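Local coordinates for uncharacterized protein (Treponema denticola ATCC 35404, PDB 6R9N), which senses iron and oxygen for bacterial chemotaxis by stabilising a peroxide adduct at a di-iron centre held in a metallo-beta-lactamase-type fold, at residues A[36-41]-A[226-231]; A[99-104]-A[127-132]; A[208-213]-A[239-244]. All coordinates share one frame; numbering follows the deposited sequence.

Contact 1 (A[36-41]-A[226-231])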
# COMPACT_ATOMS: atom_id res chain seq x y z
N MET A 36 -4.66 -8.19 13.36
CA MET A 36 -5.67 -9.20 13.69
C MET A 36 -5.86 -10.13 12.50
O MET A 36 -6.04 -9.66 11.38
CB MET A 36 -7.01 -8.55 14.05
CG MET A 36 -6.91 -7.46 15.13
SD MET A 36 -7.09 -8.20 16.75
CE MET A 36 -8.87 -8.41 16.78
N GLN A 37 -5.81 -11.44 12.74
CA GLN A 37 -6.01 -12.46 11.72
C GLN A 37 -7.30 -13.20 11.98
O GLN A 37 -7.65 -13.47 13.13
CB GLN A 37 -4.86 -13.47 11.69
CG GLN A 37 -3.56 -12.95 11.13
CD GLN A 37 -2.86 -12.08 12.14
OE1 GLN A 37 -2.46 -10.94 11.84
NE2 GLN A 37 -2.72 -12.58 13.36
N TYR A 38 -8.01 -13.55 10.91
CA TYR A 38 -9.30 -14.22 11.06
C TYR A 38 -9.36 -15.49 10.23
O TYR A 38 -8.65 -15.65 9.23
CB TYR A 38 -10.44 -13.28 10.69
CG TYR A 38 -10.49 -12.04 11.55
CD1 TYR A 38 -11.17 -12.03 12.78
CD2 TYR A 38 -9.85 -10.87 11.15
CE1 TYR A 38 -11.21 -10.88 13.56
CE2 TYR A 38 -9.89 -9.72 11.92
CZ TYR A 38 -10.57 -9.73 13.11
OH TYR A 38 -10.59 -8.57 13.85
N LEU A 39 -10.20 -16.42 10.69
CA LEU A 39 -10.40 -17.69 10.02
C LEU A 39 -11.90 -17.96 9.96
O LEU A 39 -12.60 -17.78 10.96
CB LEU A 39 -9.68 -18.83 10.74
CG LEU A 39 -9.92 -20.26 10.23
CD1 LEU A 39 -9.24 -20.47 8.89
CD2 LEU A 39 -9.39 -21.29 11.26
N ILE A 40 -12.38 -18.33 8.78
CA ILE A 40 -13.72 -18.86 8.60
C ILE A 40 -13.60 -20.34 8.30
O ILE A 40 -12.77 -20.74 7.47
CB ILE A 40 -14.48 -18.12 7.50
CG1 ILE A 40 -14.72 -16.67 7.94
CG2 ILE A 40 -15.79 -18.82 7.18
CD1 ILE A 40 -14.97 -15.72 6.80
N VAL A 41 -14.37 -21.17 9.01
CA VAL A 41 -14.45 -22.60 8.77
C VAL A 41 -15.87 -22.91 8.35
O VAL A 41 -16.82 -22.43 8.99
CB VAL A 41 -14.04 -23.41 10.02
CG1 VAL A 41 -14.24 -24.91 9.80
CG2 VAL A 41 -12.61 -23.10 10.42
N GLY A 226 -6.84 -4.01 16.15
CA GLY A 226 -7.58 -3.56 17.31
C GLY A 226 -8.88 -4.30 17.50
O GLY A 226 -9.26 -5.19 16.73
N ALA A 227 -9.59 -3.91 18.56
CA ALA A 227 -10.74 -4.66 19.02
C ALA A 227 -11.92 -4.53 18.06
O ALA A 227 -12.00 -3.62 17.23
CB ALA A 227 -11.16 -4.22 20.42
N ILE A 228 -12.86 -5.47 18.21
CA ILE A 228 -13.99 -5.68 17.30
C ILE A 228 -15.19 -4.88 17.79
O ILE A 228 -15.45 -4.80 18.99
CB ILE A 228 -14.32 -7.19 17.23
CG1 ILE A 228 -13.18 -7.95 16.54
CG2 ILE A 228 -15.67 -7.44 16.53
CD1 ILE A 228 -12.97 -9.36 17.04
N TYR A 229 -15.93 -4.29 16.85
CA TYR A 229 -17.17 -3.58 17.17
C TYR A 229 -18.35 -4.54 17.07
O TYR A 229 -18.50 -5.24 16.05
CB TYR A 229 -17.38 -2.40 16.20
CG TYR A 229 -16.18 -1.48 16.09
CD1 TYR A 229 -15.12 -1.79 15.24
CD2 TYR A 229 -16.12 -0.31 16.82
CE1 TYR A 229 -14.02 -0.95 15.14
CE2 TYR A 229 -15.02 0.53 16.73
CZ TYR A 229 -13.97 0.20 15.89
OH TYR A 229 -12.87 1.03 15.81
N LYS A 230 -19.16 -4.61 18.12
CA LYS A 230 -20.37 -5.42 18.06
C LYS A 230 -21.53 -4.64 18.67
O LYS A 230 -21.34 -3.68 19.42
CB LYS A 230 -20.19 -6.80 18.73
CG LYS A 230 -20.19 -6.82 20.24
CD LYS A 230 -20.29 -8.26 20.74
CE LYS A 230 -19.85 -8.40 22.21
NZ LYS A 230 -20.68 -7.64 23.18
N ASP A 231 -22.74 -5.02 18.24
CA ASP A 231 -24.02 -4.49 18.76
C ASP A 231 -24.06 -2.98 18.58
O ASP A 231 -23.77 -2.49 17.48
CB ASP A 231 -24.19 -4.98 20.20
CG ASP A 231 -24.25 -6.48 20.30
OD1 ASP A 231 -24.67 -7.14 19.32
OD2 ASP A 231 -23.86 -7.01 21.37

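Contact 2 (A[99-104]-A[127-132])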
# COMPACT_ATOMS: atom_id res chain seq x y z
N LYS A 99 -6.47 -20.57 -3.36
CA LYS A 99 -6.38 -19.37 -4.18
C LYS A 99 -6.35 -18.14 -3.29
O LYS A 99 -6.86 -18.14 -2.17
CB LYS A 99 -7.55 -19.29 -5.16
CG LYS A 99 -7.62 -20.45 -6.15
CD LYS A 99 -6.96 -20.10 -7.46
N ILE A 100 -5.74 -17.07 -3.79
CA ILE A 100 -5.62 -15.82 -3.06
C ILE A 100 -6.50 -14.76 -3.72
O ILE A 100 -6.30 -14.42 -4.89
CB ILE A 100 -4.16 -15.35 -2.98
CG1 ILE A 100 -3.36 -16.35 -2.16
CG2 ILE A 100 -4.09 -13.98 -2.35
CD1 ILE A 100 -1.94 -15.95 -1.98
N TYR A 101 -7.44 -14.22 -2.96
CA TYR A 101 -8.32 -13.18 -3.46
C TYR A 101 -7.73 -11.83 -3.11
O TYR A 101 -7.43 -11.55 -1.94
CB TYR A 101 -9.72 -13.32 -2.87
CG TYR A 101 -10.58 -14.43 -3.46
CD1 TYR A 101 -10.20 -15.77 -3.35
CD2 TYR A 101 -11.78 -14.14 -4.10
CE1 TYR A 101 -11.01 -16.80 -3.88
CE2 TYR A 101 -12.59 -15.14 -4.63
CZ TYR A 101 -12.21 -16.48 -4.52
OH TYR A 101 -13.01 -17.48 -5.05
N ILE A 102 -7.58 -10.98 -4.13
CA ILE A 102 -7.06 -9.64 -3.94
C ILE A 102 -7.59 -8.79 -5.08
O ILE A 102 -7.91 -9.31 -6.15
CB ILE A 102 -5.51 -9.66 -3.87
CG1 ILE A 102 -4.99 -8.31 -3.33
CG2 ILE A 102 -4.93 -10.02 -5.24
CD1 ILE A 102 -3.57 -8.36 -2.88
N SER A 103 -7.70 -7.50 -4.84
CA SER A 103 -8.08 -6.56 -5.89
C SER A 103 -7.27 -6.77 -7.15
O SER A 103 -6.05 -6.97 -7.10
CB SER A 103 -7.90 -5.13 -5.41
OG SER A 103 -8.20 -4.24 -6.48
N SER A 104 -7.95 -6.72 -8.30
CA SER A 104 -7.24 -6.75 -9.58
C SER A 104 -6.20 -5.64 -9.70
O SER A 104 -5.27 -5.77 -10.50
CB SER A 104 -8.24 -6.69 -10.73
OG SER A 104 -8.86 -5.42 -10.79
N LYS A 127 -16.15 -3.62 -8.16
CA LYS A 127 -17.43 -3.61 -7.45
C LYS A 127 -17.66 -4.86 -6.61
O LYS A 127 -18.74 -5.03 -6.03
CB LYS A 127 -18.60 -3.42 -8.42
CG LYS A 127 -18.68 -2.01 -8.98
CD LYS A 127 -19.78 -1.85 -10.02
CE LYS A 127 -19.60 -0.54 -10.76
NZ LYS A 127 -20.89 0.16 -10.97
N GLY A 128 -16.67 -5.73 -6.50
CA GLY A 128 -16.73 -6.87 -5.61
C GLY A 128 -17.21 -8.10 -6.33
O GLY A 128 -17.49 -8.10 -7.53
N MET A 129 -17.29 -9.18 -5.56
CA MET A 129 -17.73 -10.48 -6.03
C MET A 129 -18.11 -11.29 -4.80
O MET A 129 -17.78 -10.93 -3.67
CB MET A 129 -16.65 -11.18 -6.85
CG MET A 129 -15.42 -11.56 -6.02
SD MET A 129 -14.01 -12.20 -6.93
CE MET A 129 -14.80 -13.40 -8.01
N SER A 130 -18.81 -12.39 -5.04
CA SER A 130 -19.19 -13.33 -3.99
C SER A 130 -18.33 -14.59 -4.03
O SER A 130 -17.79 -14.98 -5.07
CB SER A 130 -20.67 -13.69 -4.09
OG SER A 130 -21.45 -12.57 -3.70
N ILE A 131 -18.18 -15.22 -2.86
CA ILE A 131 -17.53 -16.52 -2.72
C ILE A 131 -18.52 -17.46 -2.05
O ILE A 131 -19.03 -17.16 -0.97
CB ILE A 131 -16.24 -16.40 -1.89
CG1 ILE A 131 -15.36 -15.27 -2.44
CG2 ILE A 131 -15.47 -17.70 -1.89
CD1 ILE A 131 -14.27 -14.82 -1.48
N SER A 132 -18.84 -18.58 -2.73
CA SER A 132 -19.83 -19.53 -2.23
C SER A 132 -19.20 -20.49 -1.22
O SER A 132 -18.06 -20.94 -1.40
CB SER A 132 -20.42 -20.36 -3.38
OG SER A 132 -20.78 -19.56 -4.49
O HOH W 1 -15.62 -16.92 -5.66

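Contact 3 (A[208-213]-A[239-244])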
# COMPACT_ATOMS: atom_id res chain seq x y z
N LYS A 208 -19.92 7.44 1.59
CA LYS A 208 -20.50 6.47 0.67
C LYS A 208 -20.31 5.04 1.17
O LYS A 208 -21.21 4.20 1.06
CB LYS A 208 -19.89 6.63 -0.72
CG LYS A 208 -20.54 5.73 -1.79
N TRP A 209 -19.12 4.74 1.71
CA TRP A 209 -18.87 3.42 2.29
C TRP A 209 -19.86 3.13 3.41
O TRP A 209 -20.47 2.06 3.44
CB TRP A 209 -17.43 3.34 2.80
CG TRP A 209 -17.00 1.94 3.22
CD1 TRP A 209 -16.50 0.96 2.41
CD2 TRP A 209 -17.01 1.39 4.54
NE1 TRP A 209 -16.20 -0.16 3.14
CE2 TRP A 209 -16.51 0.07 4.45
CE3 TRP A 209 -17.42 1.88 5.79
CZ2 TRP A 209 -16.40 -0.75 5.56
CZ3 TRP A 209 -17.29 1.06 6.88
CH2 TRP A 209 -16.79 -0.24 6.77
N VAL A 210 -20.00 4.06 4.36
CA VAL A 210 -20.95 3.87 5.46
C VAL A 210 -22.35 3.54 4.93
O VAL A 210 -23.01 2.61 5.42
CB VAL A 210 -20.97 5.11 6.37
CG1 VAL A 210 -22.19 5.05 7.25
CG2 VAL A 210 -19.69 5.17 7.21
N GLU A 211 -22.82 4.32 3.95
CA GLU A 211 -24.15 4.08 3.38
C GLU A 211 -24.25 2.69 2.77
O GLU A 211 -25.30 2.03 2.87
CB GLU A 211 -24.47 5.15 2.33
N TYR A 212 -23.20 2.26 2.08
CA TYR A 212 -23.16 0.91 1.52
C TYR A 212 -23.21 -0.13 2.62
O TYR A 212 -24.03 -1.06 2.59
CB TYR A 212 -21.89 0.76 0.66
CG TYR A 212 -21.78 -0.48 -0.21
CD1 TYR A 212 -21.52 -1.72 0.35
CD2 TYR A 212 -21.90 -0.39 -1.59
CE1 TYR A 212 -21.41 -2.86 -0.44
CE2 TYR A 212 -21.78 -1.52 -2.40
CZ TYR A 212 -21.53 -2.75 -1.81
OH TYR A 212 -21.40 -3.88 -2.59
N VAL A 213 -22.36 0.04 3.64
CA VAL A 213 -22.25 -0.98 4.68
C VAL A 213 -23.53 -1.04 5.50
O VAL A 213 -23.99 -2.13 5.86
CB VAL A 213 -21.02 -0.70 5.55
CG1 VAL A 213 -21.10 -1.46 6.90
CG2 VAL A 213 -19.75 -1.05 4.80
N ASN A 239 -21.78 5.80 12.70
CA ASN A 239 -22.22 7.19 12.83
C ASN A 239 -21.03 8.13 12.88
O ASN A 239 -21.02 9.17 12.20
CB ASN A 239 -23.09 7.36 14.08
CG ASN A 239 -24.44 6.66 13.96
OD1 ASN A 239 -24.87 6.29 12.86
ND2 ASN A 239 -25.11 6.47 15.09
N TRP A 240 -20.01 7.77 13.66
CA TRP A 240 -18.82 8.61 13.78
C TRP A 240 -18.10 8.74 12.44
O TRP A 240 -17.70 9.84 12.04
CB TRP A 240 -17.89 8.03 14.84
CG TRP A 240 -16.54 8.64 14.87
CD1 TRP A 240 -16.17 9.81 15.48
CD2 TRP A 240 -15.34 8.11 14.29
NE1 TRP A 240 -14.83 10.04 15.31
CE2 TRP A 240 -14.29 9.01 14.58
CE3 TRP A 240 -15.06 6.95 13.55
CZ2 TRP A 240 -12.99 8.79 14.16
CZ3 TRP A 240 -13.76 6.74 13.13
CH2 TRP A 240 -12.74 7.65 13.43
N LEU A 241 -17.93 7.63 11.72
CA LEU A 241 -17.17 7.65 10.48
C LEU A 241 -17.86 8.47 9.40
O LEU A 241 -17.20 9.23 8.67
CB LEU A 241 -16.94 6.21 9.98
CG LEU A 241 -16.05 6.10 8.74
CD1 LEU A 241 -14.68 6.76 8.98
CD2 LEU A 241 -15.90 4.64 8.30
N SER A 242 -19.19 8.37 9.30
CA SER A 242 -19.90 9.01 8.19
C SER A 242 -19.74 10.52 8.21
O SER A 242 -19.80 11.15 7.16
CB SER A 242 -21.38 8.63 8.22
OG SER A 242 -22.00 9.21 9.35
N GLY A 243 -19.50 11.11 9.38
CA GLY A 243 -19.27 12.53 9.49
C GLY A 243 -17.83 12.96 9.61
O GLY A 243 -17.57 14.15 9.80
N LEU A 244 -16.87 12.03 9.50
CA LEU A 244 -15.47 12.35 9.72
C LEU A 244 -14.88 13.09 8.54
O LEU A 244 -15.04 12.67 7.39
CB LEU A 244 -14.65 11.09 9.97
CG LEU A 244 -13.19 11.27 10.39
CD1 LEU A 244 -13.08 11.80 11.81
CD2 LEU A 244 -12.44 9.93 10.29

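Contact 1 (A[36-41]-A[226-231])
Met36 reaches over to the backbone of Gly226, its terminal methyl CE lying 3.2 Å from Gly226 O. The rest of the side chain follows the same glycine, with Met36 SD 3.7 Å from Gly226 O and Met36 CG 3.6 Å from Gly226 N. Bends at both chi2 (-89°) and chi3 (-78°) fold the side chain along this residue instead of extending it past. At the backbone angles of Gly226 a CB would be pressed against the preceding carbonyl oxygen. The methionine methyl also has an apolar neighbour, Ile228 CD1, 4.2 Å from Met36 CE.

Ile228 approaches Tyr38 from the opposite direction. Ile228 CG1 lies 3.8 Å from Tyr38 OH, and Ile228 CD1 sits at the edge of the ring, near its plane, 4.2 Å from Tyr38 CE1. No hydrogen bond links the two segments; Tyr38 OH is hydrogen-bonded instead to Pro223 O, which fixes the outer end of the ring.

Further out, Met36 pairs by backbone hydrogen bonding with Gln224, an iron ligand, and Gly226 directly follows the ligand His225. Trp21 and Phe164 meet the Tyr38 ring, while Ile228 packs on strand 220-222. Beside the ligand-bearing loop, the contact bridges the two sheets of the metallo-beta-lactamase-type fold, joining the start of strand 38-42 and the loop leading into it to the loop before edge strand 229-230.

Contact 2 (A[99-104]-A[127-132])
Ile131 lays its CD1 methyl over one face of the Tyr101 ring, 3.9 Å from the centroid and 24° off the ring normal, which meets the geometry of a CH-pi contact. The methyl is displaced over the CD2-CE2 side of the rim. The closest approach is that of Ile131 CG1, 3.5 Å from Tyr101 CE2. With CG1 anti to the carbonyl carbon (chi1 -51°), the longer branch of Ile131 runs along the ring, while Ile131 CG2 approaches the phenol end, 4.0 Å from Tyr101 OH.

Met129 makes a looser contact. Its side chain crosses that of Tyr101 at about a right angle, and Met129 SD, 5.1 Å from the centroid of the Tyr101 ring and 73° off its normal, forms an oblique Met-aromatic contact. The polar side of the interface is bridged by solvent: a water in the ring plane lies 2.7 Å from Tyr101 OH and donates a hydrogen bond to Ser130 O. No direct hydrogen bond passes between the segments; this water links them.

Tyr101 also packs on Val122 of strand 121-124 and Thr75 of strand 73-77, its flanking neighbours in the seven-stranded sheet. Ile131, on edge strand 130-132, rests on Met139 of strand 138-143; with Tyr101 it packs the two sheets of the metallo-beta-lactamase-type sandwich together.

Contact 3 (A[208-213]-A[239-244])
In Val210, a chi1 of 165° puts CG1 opposite the backbone N and leaves CG2 opposite the carbonyl carbon, and both branches meet the second helix. Val210 CG1 touches Ser242 CB at 3.8 Å, whereas Val210 CG2 lies 4.0 Å from Leu241 CD2 and also packs along the backbone of Ser242. Leu241, whose CG is extended away from its own N (chi1 -175°), sends CD2 on toward the six-membered part of the Trp209 indole. There Leu241 CD2 is 4.0 Å from Trp209 CE3 and comes in obliquely, the Leu241 side chain running roughly perpendicular to that of Trp209.

Backbone separation is smallest at Val210 and Ser242, whose CA atoms lie 5.9 Å apart; the small serine side chain is consistent with so close an approach. Its hydroxyl turns back to its own helix, Ser242 OG donating to Asn239 O at 3.0 Å from 35° out of the carbonyl plane. This presents Ser242 CB, and not the oxygen, to the valine.

The pairing is helix-on-helix packing within the metallo-beta-lactamase-type domain: helix 203-215 precedes strands 220-222 and 229-230, and helix 232-242 follows them. The indole is further fixed from within its own helix, where Val213 CG2 lies 3.3 Å above the Trp209 ring plane, over its centre. Trp209 NE1 hydrogen-bonds to Ser144 OG, and the ring packs on Met147 and Ile168. Leu241 likewise touches Ile168, and Asn203 ND2 hydrogen-bonds to the carbonyl oxygens of both Ser242 and Leu244 where helix 232-242 runs out.

In the fold
Contacts 1 and 2 both join the two sheets of the fold, yet at separate places: their centres are 19 Å apart and their nearest atoms about 8 Å. Contact 1 lies nearer the di-iron site than contact 3 does: the side chain of Met36 is about 9 Å from a bound iron and about 11 Å from the bound oxygen atom, whereas the side chain of Trp209 is about 13 Å from a bound iron. Strand 229-230 leads directly into helix 232-242, tying contact 1 to contact 3 along the chain, with nearest atoms about 6 Å apart. Contacts 2 and 3 approach to about 4 Å without touching, although their centres are 23 Å apart.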